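Local coordinates for malate dehydrogenase (Entamoeba histolytica, PDB 3I0P), which probably catalyses the NAD-dependent interconversion of malate and oxaloacetate, at residues R322-T325 against A326-E330; K329-E332 against T333-R337; K301-V304 against G305-R309. All coordinates share one frame; numbering follows the deposited sequence.

Interaction 1: R322-T325 against A326-E330; sequences RIYT and AGEKE. With NAD (nicotinamide-adenine-dinucleotide), chain B.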
loop_
_atom_site.group_PDB
_atom_site.type_symbol
_atom_site.label_atom_id
_atom_site.label_comp_id
_atom_site.label_asym_id
_atom_site.label_seq_id
_atom_site.Cartn_x
_atom_site.Cartn_y
_atom_site.Cartn_z
ATOM N N ARG A 322 -5.482 23.803 7.315
ATOM C CA ARG A 322 -5.855 22.524 7.930
ATOM C C ARG A 322 -5.141 21.308 7.359
ATOM O O ARG A 322 -4.610 21.341 6.245
ATOM C CB ARG A 322 -7.372 22.306 7.873
ATOM C CG ARG A 322 -7.943 22.238 6.473
ATOM C CD ARG A 322 -9.465 22.351 6.474
ATOM N NE ARG A 322 -10.155 21.152 6.962
ATOM C CZ ARG A 322 -11.344 20.748 6.522
ATOM N NH1 ARG A 322 -11.969 21.425 5.572
ATOM N NH2 ARG A 322 -11.906 19.656 7.017
ATOM N N ILE A 323 -5.135 20.248 8.165
ATOM C CA ILE A 323 -4.649 18.936 7.791
ATOM C C ILE A 323 -5.880 18.043 7.609
ATOM O O ILE A 323 -6.822 18.110 8.394
ATOM C CB ILE A 323 -3.679 18.382 8.877
ATOM C CG1 ILE A 323 -2.402 19.236 8.919
ATOM C CG2 ILE A 323 -3.354 16.895 8.650
ATOM C CD1 ILE A 323 -1.523 19.039 10.152
ATOM N N TYR A 324 -5.880 17.237 6.551
ATOM C CA TYR A 324 -6.983 16.315 6.287
ATOM C C TYR A 324 -6.585 14.867 6.600
ATOM O O TYR A 324 -5.406 14.550 6.787
ATOM C CB TYR A 324 -7.446 16.421 4.827
ATOM C CG TYR A 324 -7.827 17.813 4.371
ATOM C CD1 TYR A 324 -9.162 18.166 4.181
ATOM C CD2 TYR A 324 -6.850 18.782 4.116
ATOM C CE1 TYR A 324 -9.517 19.447 3.764
ATOM C CE2 TYR A 324 -7.197 20.064 3.690
ATOM C CZ TYR A 324 -8.531 20.386 3.516
ATOM O OH TYR A 324 -8.876 21.651 3.098
ATOM N N THR A 325 -7.578 13.994 6.671
ATOM C CA THR A 325 -7.321 12.566 6.705
ATOM C C THR A 325 -8.099 11.882 5.565
ATOM O O THR A 325 -9.022 12.471 4.982
ATOM C CB THR A 325 -7.668 11.938 8.075
ATOM O OG1 THR A 325 -9.062 12.089 8.323
ATOM C CG2 THR A 325 -6.882 12.596 9.204
ATOM N N ALA A 326 -7.709 10.651 5.239
ATOM C CA ALA A 326 -8.315 9.904 4.147
ATOM C C ALA A 326 -9.834 9.960 4.220
ATOM O O ALA A 326 -10.432 9.571 5.226
ATOM C CB ALA A 326 -7.832 8.468 4.166
ATOM N N GLY A 327 -10.450 10.472 3.160
ATOM C CA GLY A 327 -11.904 10.475 3.047
ATOM C C GLY A 327 -12.625 11.699 3.588
ATOM O O GLY A 327 -13.850 11.774 3.505
ATOM N N GLU A 328 -11.869 12.653 4.135
ATOM C CA GLU A 328 -12.438 13.871 4.742
ATOM C C GLU A 328 -12.955 14.813 3.661
ATOM O O GLU A 328 -14.116 15.229 3.701
ATOM C CB GLU A 328 -11.399 14.577 5.631
ATOM C CG GLU A 328 -11.930 15.719 6.478
ATOM C CD GLU A 328 -10.918 16.203 7.523
ATOM O OE1 GLU A 328 -9.743 15.758 7.452
ATOM O OE2 GLU A 328 -11.295 17.015 8.421
ATOM N N LYS A 329 -12.078 15.135 2.706
ATOM C CA LYS A 329 -12.423 15.904 1.515
ATOM C C LYS A 329 -13.642 15.334 0.776
ATOM O O LYS A 329 -14.465 16.094 0.247
ATOM C CB LYS A 329 -11.211 16.011 0.573
ATOM C CG LYS A 329 -10.406 17.282 0.764
ATOM C CD LYS A 329 -8.918 17.075 0.578
ATOM C CE LYS A 329 -8.433 17.452 -0.807
ATOM N NZ LYS A 329 -7.046 17.984 -0.710
ATOM N N GLU A 330 -13.771 14.005 0.754
ATOM C CA GLU A 330 -14.880 13.381 0.058
ATOM C C GLU A 330 -16.178 13.547 0.816
ATOM O O GLU A 330 -17.231 13.717 0.206
ATOM C CB GLU A 330 -14.608 11.912 -0.226
ATOM C CG GLU A 330 -13.625 11.671 -1.381
ATOM C CD GLU A 330 -12.167 11.849 -0.986
ATOM O OE1 GLU A 330 -11.839 11.727 0.211
ATOM O OE2 GLU A 330 -11.340 12.113 -1.883
HETATM P PA NAD B . -6.238 11.621 -5.420
HETATM O O1A NAD B . -7.416 12.521 -5.708
HETATM O O2A NAD B . -4.867 12.112 -5.754
HETATM O O5B NAD B . -6.317 11.268 -3.853
HETATM C C5B NAD B . -7.551 10.795 -3.284
HETATM C C4B NAD B . -7.358 10.184 -1.889
HETATM O O4B NAD B . -6.401 10.915 -1.112
HETATM C C3B NAD B . -8.630 10.207 -1.067
HETATM O O3B NAD B . -8.616 9.077 -0.179
HETATM C C2B NAD B . -8.527 11.493 -0.277
HETATM O O2B NAD B . -9.277 11.428 0.936
HETATM C C1B NAD B . -7.039 11.554 0.004
HETATM N N9A NAD B . -6.489 12.929 0.186
HETATM C C8A NAD B . -6.462 13.917 -0.720
HETATM N N7A NAD B . -5.848 14.985 -0.166
HETATM C C5A NAD B . -5.481 14.654 1.094
HETATM C C6A NAD B . -4.826 15.322 2.134
HETATM N N6A NAD B . -4.409 16.603 1.993
HETATM N N1A NAD B . -4.613 14.685 3.311
HETATM C C2A NAD B . -5.019 13.420 3.488
HETATM N N3A NAD B . -5.643 12.756 2.506
HETATM C C4A NAD B . -5.887 13.351 1.304
HETATM O O3 NAD B . -6.464 10.147 -6.069
HETATM P PN NAD B . -6.464 9.716 -7.639
HETATM O O1N NAD B . -5.281 8.801 -7.850
HETATM O O2N NAD B . -6.663 10.925 -8.520
HETATM O O5D NAD B . -7.788 8.824 -7.780
HETATM C C5D NAD B . -9.075 9.433 -7.927
HETATM C C4D NAD B . -10.137 8.371 -8.201
HETATM O O4D NAD B . -9.877 7.711 -9.443
HETATM C C3D NAD B . -10.155 7.284 -7.133
HETATM O O3D NAD B . -11.489 7.202 -6.612
HETATM C C2D NAD B . -9.713 6.005 -7.845
HETATM O O2D NAD B . -10.363 4.796 -7.415
HETATM C C1D NAD B . -10.095 6.305 -9.277
HETATM N N1N NAD B . -9.334 5.497 -10.228
HETATM C C2N NAD B . -9.946 4.432 -10.792
HETATM C C3N NAD B . -9.259 3.630 -11.708
HETATM C C7N NAD B . -9.920 2.440 -12.345
HETATM O O7N NAD B . -9.284 1.767 -13.146
HETATM N N7N NAD B . -11.179 2.145 -12.027
HETATM C C4N NAD B . -7.936 3.947 -12.032
HETATM C C5N NAD B . -7.325 5.049 -11.425
HETATM C C6N NAD B . -8.056 5.818 -10.520
HETATM O O HOH W 1 -9.461 18.839 8.589
HETATM O O HOH W 2 -10.392 9.594 8.186
HETATM O O HOH W 3 -9.341 14.102 2.491
#
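Thr325 and Glu328 begin and end a type II beta turn whose third residue, Gly327, is the N-cap of helix 328-340. Glycine suits that position, where phi is positive. Glu328 N reaches Thr325 O at 3.0 Å. The side chain of Glu328 answers in the opposite direction, with OE1 accepting from Thr325 N at 2.9 Å, nearly in line with its C-O bond. CG anti to the backbone N (chi1 -171°) and an extended chain carry the carboxylate back to the incoming loop.

Charge pairs use both carboxylate oxygens. Arg322 NH2 meets Glu328 OE2 at 3.1 Å, close to the guanidinium plane but from above the carboxylate plane; Arg322 also pairs with Glu332, and Glu328 OE1 with Arg312. Water 1 links Arg322 NE, Ile323 O and Glu328 OE2.

Over one face of the Tyr324 ring runs Lys329, whose long aliphatic chain and charged end both suit an aromatic surface. Lys329 CD makes a CH-pi contact, and Lys329 NZ stands 4.9 Å from the centroid of the Tyr324 ring in a cation-pi contact, while forming a salt bridge to Glu240 of the second subunit. The turn also binds the adenosine ribose of the cofactor: Gly327 N donates to NAD O2B at 2.7 Å.

Interaction 2: K329-E332 against T333-R337; sequences KEYE and TEQKR. With NAD (nicotinamide-adenine-dinucleotide), chain B.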
loop_
_atom_site.group_PDB
_atom_site.type_symbol
_atom_site.label_atom_id
_atom_site.label_comp_id
_atom_site.label_asym_id
_atom_site.label_seq_id
_atom_site.Cartn_x
_atom_site.Cartn_y
_atom_site.Cartn_z
ATOM N N LYS A 329 -12.078 15.135 2.706
ATOM C CA LYS A 329 -12.423 15.904 1.515
ATOM C C LYS A 329 -13.642 15.334 0.776
ATOM O O LYS A 329 -14.465 16.094 0.247
ATOM C CB LYS A 329 -11.211 16.011 0.573
ATOM C CG LYS A 329 -10.406 17.282 0.764
ATOM C CD LYS A 329 -8.918 17.075 0.578
ATOM C CE LYS A 329 -8.433 17.452 -0.807
ATOM N NZ LYS A 329 -7.046 17.984 -0.710
ATOM N N GLU A 330 -13.771 14.005 0.754
ATOM C CA GLU A 330 -14.880 13.381 0.058
ATOM C C GLU A 330 -16.178 13.547 0.816
ATOM O O GLU A 330 -17.231 13.717 0.206
ATOM C CB GLU A 330 -14.608 11.912 -0.226
ATOM C CG GLU A 330 -13.625 11.671 -1.381
ATOM C CD GLU A 330 -12.167 11.849 -0.986
ATOM O OE1 GLU A 330 -11.839 11.727 0.211
ATOM O OE2 GLU A 330 -11.340 12.113 -1.883
ATOM N N TYR A 331 -16.105 13.496 2.143
ATOM C CA TYR A 331 -17.289 13.662 2.988
ATOM C C TYR A 331 -17.860 15.073 2.844
ATOM O O TYR A 331 -19.064 15.246 2.641
ATOM C CB TYR A 331 -16.970 13.320 4.456
ATOM C CG TYR A 331 -18.002 13.793 5.461
ATOM C CD1 TYR A 331 -19.199 13.092 5.654
ATOM C CD2 TYR A 331 -17.777 14.948 6.222
ATOM C CE1 TYR A 331 -20.147 13.536 6.581
ATOM C CE2 TYR A 331 -18.714 15.399 7.144
ATOM C CZ TYR A 331 -19.891 14.696 7.317
ATOM O OH TYR A 331 -20.802 15.156 8.232
ATOM N N GLU A 332 -16.992 16.073 2.931
ATOM C CA GLU A 332 -17.422 17.458 2.819
ATOM C C GLU A 332 -18.006 17.790 1.445
ATOM O O GLU A 332 -18.974 18.550 1.349
ATOM C CB GLU A 332 -16.295 18.419 3.199
ATOM C CG GLU A 332 -16.083 18.511 4.712
ATOM C CD GLU A 332 -14.969 19.462 5.108
ATOM O OE1 GLU A 332 -14.350 20.080 4.213
ATOM O OE2 GLU A 332 -14.710 19.587 6.321
ATOM N N THR A 333 -17.443 17.210 0.390
ATOM C CA THR A 333 -18.022 17.355 -0.942
ATOM C C THR A 333 -19.392 16.683 -0.983
ATOM O O THR A 333 -20.357 17.244 -1.508
ATOM C CB THR A 333 -17.109 16.763 -2.027
ATOM O OG1 THR A 333 -15.850 17.446 -2.013
ATOM C CG2 THR A 333 -17.743 16.906 -3.406
ATOM N N GLU A 334 -19.471 15.488 -0.401
ATOM C CA GLU A 334 -20.701 14.714 -0.381
ATOM C C GLU A 334 -21.809 15.464 0.343
ATOM O O GLU A 334 -22.951 15.425 -0.090
ATOM C CB GLU A 334 -20.450 13.340 0.235
ATOM C CG GLU A 334 -21.685 12.488 0.426
ATOM C CD GLU A 334 -21.362 11.024 0.685
ATOM O OE1 GLU A 334 -22.270 10.193 0.462
ATOM O OE2 GLU A 334 -20.215 10.693 1.101
ATOM N N GLN A 335 -21.467 16.153 1.431
ATOM C CA GLN A 335 -22.452 16.929 2.201
ATOM C C GLN A 335 -22.960 18.124 1.390
ATOM O O GLN A 335 -24.162 18.406 1.352
ATOM C CB GLN A 335 -21.873 17.390 3.550
ATOM C CG GLN A 335 -21.567 16.261 4.547
ATOM C CD GLN A 335 -22.784 15.397 4.887
ATOM O OE1 GLN A 335 -22.887 14.258 4.432
ATOM N NE2 GLN A 335 -23.706 15.938 5.679
ATOM N N LYS A 336 -22.020 18.808 0.744
ATOM C CA LYS A 336 -22.301 19.912 -0.166
ATOM C C LYS A 336 -23.242 19.482 -1.309
ATOM O O LYS A 336 -24.289 20.096 -1.514
ATOM C CB LYS A 336 -20.971 20.441 -0.713
ATOM C CG LYS A 336 -21.050 21.636 -1.645
ATOM C CD LYS A 336 -19.629 22.083 -2.048
ATOM C CE LYS A 336 -19.584 23.551 -2.485
ATOM N NZ LYS A 336 -20.287 23.764 -3.782
ATOM N N ARG A 337 -22.884 18.412 -2.025
ATOM C CA ARG A 337 -23.620 18.009 -3.228
ATOM C C ARG A 337 -24.964 17.361 -2.939
ATOM O O ARG A 337 -25.905 17.435 -3.749
ATOM C CB ARG A 337 -22.758 17.132 -4.122
ATOM C CG ARG A 337 -21.640 17.919 -4.733
ATOM C CD ARG A 337 -20.918 17.145 -5.778
ATOM N NE ARG A 337 -19.828 17.934 -6.329
ATOM C CZ ARG A 337 -18.869 17.440 -7.098
ATOM N NH1 ARG A 337 -18.864 16.155 -7.404
ATOM N NH2 ARG A 337 -17.911 18.232 -7.559
HETATM P PA NAD B . -6.238 11.621 -5.420
HETATM O O1A NAD B . -7.416 12.521 -5.708
HETATM O O2A NAD B . -4.867 12.112 -5.754
HETATM O O5B NAD B . -6.317 11.268 -3.853
HETATM C C5B NAD B . -7.551 10.795 -3.284
HETATM C C4B NAD B . -7.358 10.184 -1.889
HETATM O O4B NAD B . -6.401 10.915 -1.112
HETATM C C3B NAD B . -8.630 10.207 -1.067
HETATM O O3B NAD B . -8.616 9.077 -0.179
HETATM C C2B NAD B . -8.527 11.493 -0.277
HETATM O O2B NAD B . -9.277 11.428 0.936
HETATM C C1B NAD B . -7.039 11.554 0.004
HETATM N N9A NAD B . -6.489 12.929 0.186
HETATM C C8A NAD B . -6.462 13.917 -0.720
HETATM N N7A NAD B . -5.848 14.985 -0.166
HETATM C C5A NAD B . -5.481 14.654 1.094
HETATM C C6A NAD B . -4.826 15.322 2.134
HETATM N N6A NAD B . -4.409 16.603 1.993
HETATM N N1A NAD B . -4.613 14.685 3.311
HETATM C C2A NAD B . -5.019 13.420 3.488
HETATM N N3A NAD B . -5.643 12.756 2.506
HETATM C C4A NAD B . -5.887 13.351 1.304
HETATM O O3 NAD B . -6.464 10.147 -6.069
HETATM P PN NAD B . -6.464 9.716 -7.639
HETATM O O1N NAD B . -5.281 8.801 -7.850
HETATM O O2N NAD B . -6.663 10.925 -8.520
HETATM O O5D NAD B . -7.788 8.824 -7.780
HETATM C C5D NAD B . -9.075 9.433 -7.927
HETATM C C4D NAD B . -10.137 8.371 -8.201
HETATM O O4D NAD B . -9.877 7.711 -9.443
HETATM C C3D NAD B . -10.155 7.284 -7.133
HETATM O O3D NAD B . -11.489 7.202 -6.612
HETATM C C2D NAD B . -9.713 6.005 -7.845
HETATM O O2D NAD B . -10.363 4.796 -7.415
HETATM C C1D NAD B . -10.095 6.305 -9.277
HETATM N N1N NAD B . -9.334 5.497 -10.228
HETATM C C2N NAD B . -9.946 4.432 -10.792
HETATM C C3N NAD B . -9.259 3.630 -11.708
HETATM C C7N NAD B . -9.920 2.440 -12.345
HETATM O O7N NAD B . -9.284 1.767 -13.146
HETATM N N7N NAD B . -11.179 2.145 -12.027
HETATM C C4N NAD B . -7.936 3.947 -12.032
HETATM C C5N NAD B . -7.325 5.049 -11.425
HETATM C C6N NAD B . -8.056 5.818 -10.520
#
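The first turns of helix 328-340, which leads away from the adenosine end of the NAD pocket, bring Tyr331 and Gln335 together one turn apart on the same flank. Gln335 CG lies over one face of the Tyr331 ring, 3.8 Å from its centroid, in a CH-pi contact displaced toward the rim. Tyr331 CG stands anti to its own nitrogen (chi1 165°), which swings the ring forward along the helix. A bend at chi2 of Gln335 turns the amide nearly parallel to the ring, planes 12° apart, but displaced beyond its CE1-CZ side, with Gln335 OE1 3.6 Å from Tyr331 CE1. Glutamine suits this place: its methylenes meet the ring, and its polar amide fits a partly exposed position.

Below these side chains run the i to i+4 hydrogen bonds of the helix: Thr333 N to Lys329 O at 3.2 Å, Glu334 N to Glu330 O at 2.9 Å and Gln335 N to Tyr331 O at 2.8 Å. Thr333 OG1 lies 3.0 Å from Lys329 O.

Glu330 serves the cofactor: its OE1 accepts a hydrogen bond from NAD O2B at 2.7 Å, a carboxylate being well matched to a ribose hydroxyl. Around the helix, Glu330 and Glu334 pack on Arg45 of helix 29-45, Arg337 forms a salt bridge with Asp48, and the Tyr331 ring meets Phe176 just before strand 178-182.

Interaction 3: K301-V304 against G305-R309; sequences KKNV and GDINR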
loop_
_atom_site.group_PDB
_atom_site.type_symbol
_atom_site.label_atom_id
_atom_site.label_comp_id
_atom_site.label_asym_id
_atom_site.label_seq_id
_atom_site.Cartn_x
_atom_site.Cartn_y
_atom_site.Cartn_z
ATOM N N LYS A 301 -13.144 1.962 16.621
ATOM C CA LYS A 301 -13.549 3.223 15.977
ATOM C C LYS A 301 -12.974 4.436 16.703
ATOM O O LYS A 301 -12.521 5.389 16.064
ATOM C CB LYS A 301 -15.063 3.365 15.901
ATOM C CG LYS A 301 -15.750 2.450 14.913
ATOM C CD LYS A 301 -17.224 2.781 14.897
ATOM C CE LYS A 301 -18.020 1.732 14.184
ATOM N NZ LYS A 301 -19.371 2.265 13.884
ATOM N N LYS A 302 -12.998 4.382 18.035
ATOM C CA LYS A 302 -12.469 5.428 18.901
ATOM C C LYS A 302 -10.957 5.628 18.680
ATOM O O LYS A 302 -10.470 6.757 18.556
ATOM C CB LYS A 302 -12.796 5.065 20.360
ATOM C CG LYS A 302 -11.947 5.741 21.433
ATOM C CD LYS A 302 -12.761 6.702 22.289
ATOM C CE LYS A 302 -11.942 7.163 23.509
ATOM N NZ LYS A 302 -10.755 8.004 23.142
ATOM N N ASN A 303 -10.227 4.523 18.604
ATOM C CA ASN A 303 -8.789 4.565 18.399
ATOM C C ASN A 303 -8.423 5.226 17.048
ATOM O O ASN A 303 -7.532 6.082 16.988
ATOM C CB ASN A 303 -8.228 3.145 18.533
ATOM C CG ASN A 303 -6.736 3.106 18.865
ATOM O OD1 ASN A 303 -6.234 2.080 19.329
ATOM N ND2 ASN A 303 -6.024 4.196 18.614
ATOM N N VAL A 304 -9.130 4.844 15.980
ATOM C CA VAL A 304 -8.936 5.426 14.644
ATOM C C VAL A 304 -9.199 6.935 14.657
ATOM O O VAL A 304 -8.387 7.731 14.154
ATOM C CB VAL A 304 -9.824 4.710 13.585
ATOM C CG1 VAL A 304 -9.907 5.503 12.280
ATOM C CG2 VAL A 304 -9.318 3.289 13.331
ATOM N N GLY A 305 -10.326 7.322 15.256
ATOM C CA GLY A 305 -10.652 8.731 15.468
ATOM C C GLY A 305 -9.561 9.470 16.221
ATOM O O GLY A 305 -9.147 10.553 15.808
ATOM N N ASP A 306 -9.094 8.884 17.324
ATOM C CA ASP A 306 -7.989 9.459 18.081
ATOM C C ASP A 306 -6.754 9.702 17.209
ATOM O O ASP A 306 -6.089 10.737 17.359
ATOM C CB ASP A 306 -7.612 8.568 19.269
ATOM C CG ASP A 306 -8.548 8.727 20.453
ATOM O OD1 ASP A 306 -9.248 9.760 20.540
ATOM O OD2 ASP A 306 -8.570 7.810 21.305
ATOM N N ILE A 307 -6.441 8.756 16.318
ATOM C CA ILE A 307 -5.318 8.926 15.387
ATOM C C ILE A 307 -5.572 10.136 14.476
ATOM O O ILE A 307 -4.726 11.026 14.377
ATOM C CB ILE A 307 -4.988 7.602 14.599
ATOM C CG1 ILE A 307 -4.174 6.642 15.480
ATOM C CG2 ILE A 307 -4.229 7.872 13.295
ATOM C CD1 ILE A 307 -4.375 5.169 15.157
ATOM N N ASN A 308 -6.751 10.174 13.855
ATOM C CA ASN A 308 -7.172 11.291 13.009
ATOM C C ASN A 308 -7.153 12.632 13.731
ATOM O O ASN A 308 -6.625 13.628 13.206
ATOM C CB ASN A 308 -8.569 11.032 12.433
ATOM C CG ASN A 308 -8.565 9.994 11.318
ATOM O OD1 ASN A 308 -7.524 9.701 10.740
ATOM N ND2 ASN A 308 -9.730 9.449 11.005
ATOM N N ARG A 309 -7.714 12.657 14.939
ATOM C CA ARG A 309 -7.774 13.890 15.720
ATOM C C ARG A 309 -6.392 14.400 16.100
ATOM O O ARG A 309 -6.137 15.605 16.035
ATOM C CB ARG A 309 -8.642 13.719 16.948
ATOM C CG ARG A 309 -10.105 13.661 16.598
ATOM C CD ARG A 309 -10.954 13.424 17.816
ATOM N NE ARG A 309 -11.967 12.427 17.521
ATOM C CZ ARG A 309 -11.959 11.195 18.012
ATOM N NH1 ARG A 309 -11.001 10.806 18.836
ATOM N NH2 ARG A 309 -12.919 10.351 17.687
#
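Lys302 O accepts the shortest polar bond across these two segments, from Asp306 N at 2.8 Å, as one rung of the i to i+4 ladder in helix 297-312. Gly305 N to Lys301 O, Ile307 N to Asn303 O and Asn308 N to Val304 O continue it, each at 3.0 Å.

Above this ladder the same pair forms a salt bridge. Asp306 OD2 receives Lys302 NZ at 2.9 Å through its syn lone pair. The lysine chain first runs anti to its own nitrogen (chi1 160°), then bends at chi2 and chi4 to bring its ammonium beside OD2. Asp306 is short enough to stay near the backbone and serve two cations: its OD1 takes Arg309 NH1 at 2.7 Å. The shared carboxylate lies between the two positive charges and probably eases their proximity. Arg309 also pairs with Asp173, and its guanidinium lays one face over Gly305 C, an approach suited to glycine, which has no side chain there.

The buried flank of the helix suits the branched aliphatic chains of Val304, which packs on Cys260, and Ile307, on Glu252, both of the second subunit. Asn303 OD1 bonds to Arg295 and Asn308 ND2 to Glu174. Val304 and Asn308 run side by side, with CG1 of the valine 4.2 Å from ND2 of the asparagine.

How the interactions relate
Along the chain, interaction 3 comes first, on helix 297-312; interaction 1 then closes the following loop and starts helix 328-340, whose next turns carry interaction 2. Interactions 1 and 2 share Lys329 and Glu330 and lie 10 Å apart between centres, joined by the Arg322-Glu332 salt bridge; both touch NAD. Interaction 3 is 13 Å from interaction 1, centre to centre, and meets it where Asn308 packs on Thr325, but its centre is 20 Å from that of interaction 2, with no touch. Interactions 1 and 3 both also reach the second subunit, so this run of chain connects the dimer interface with the adenosine end of the cofactor site.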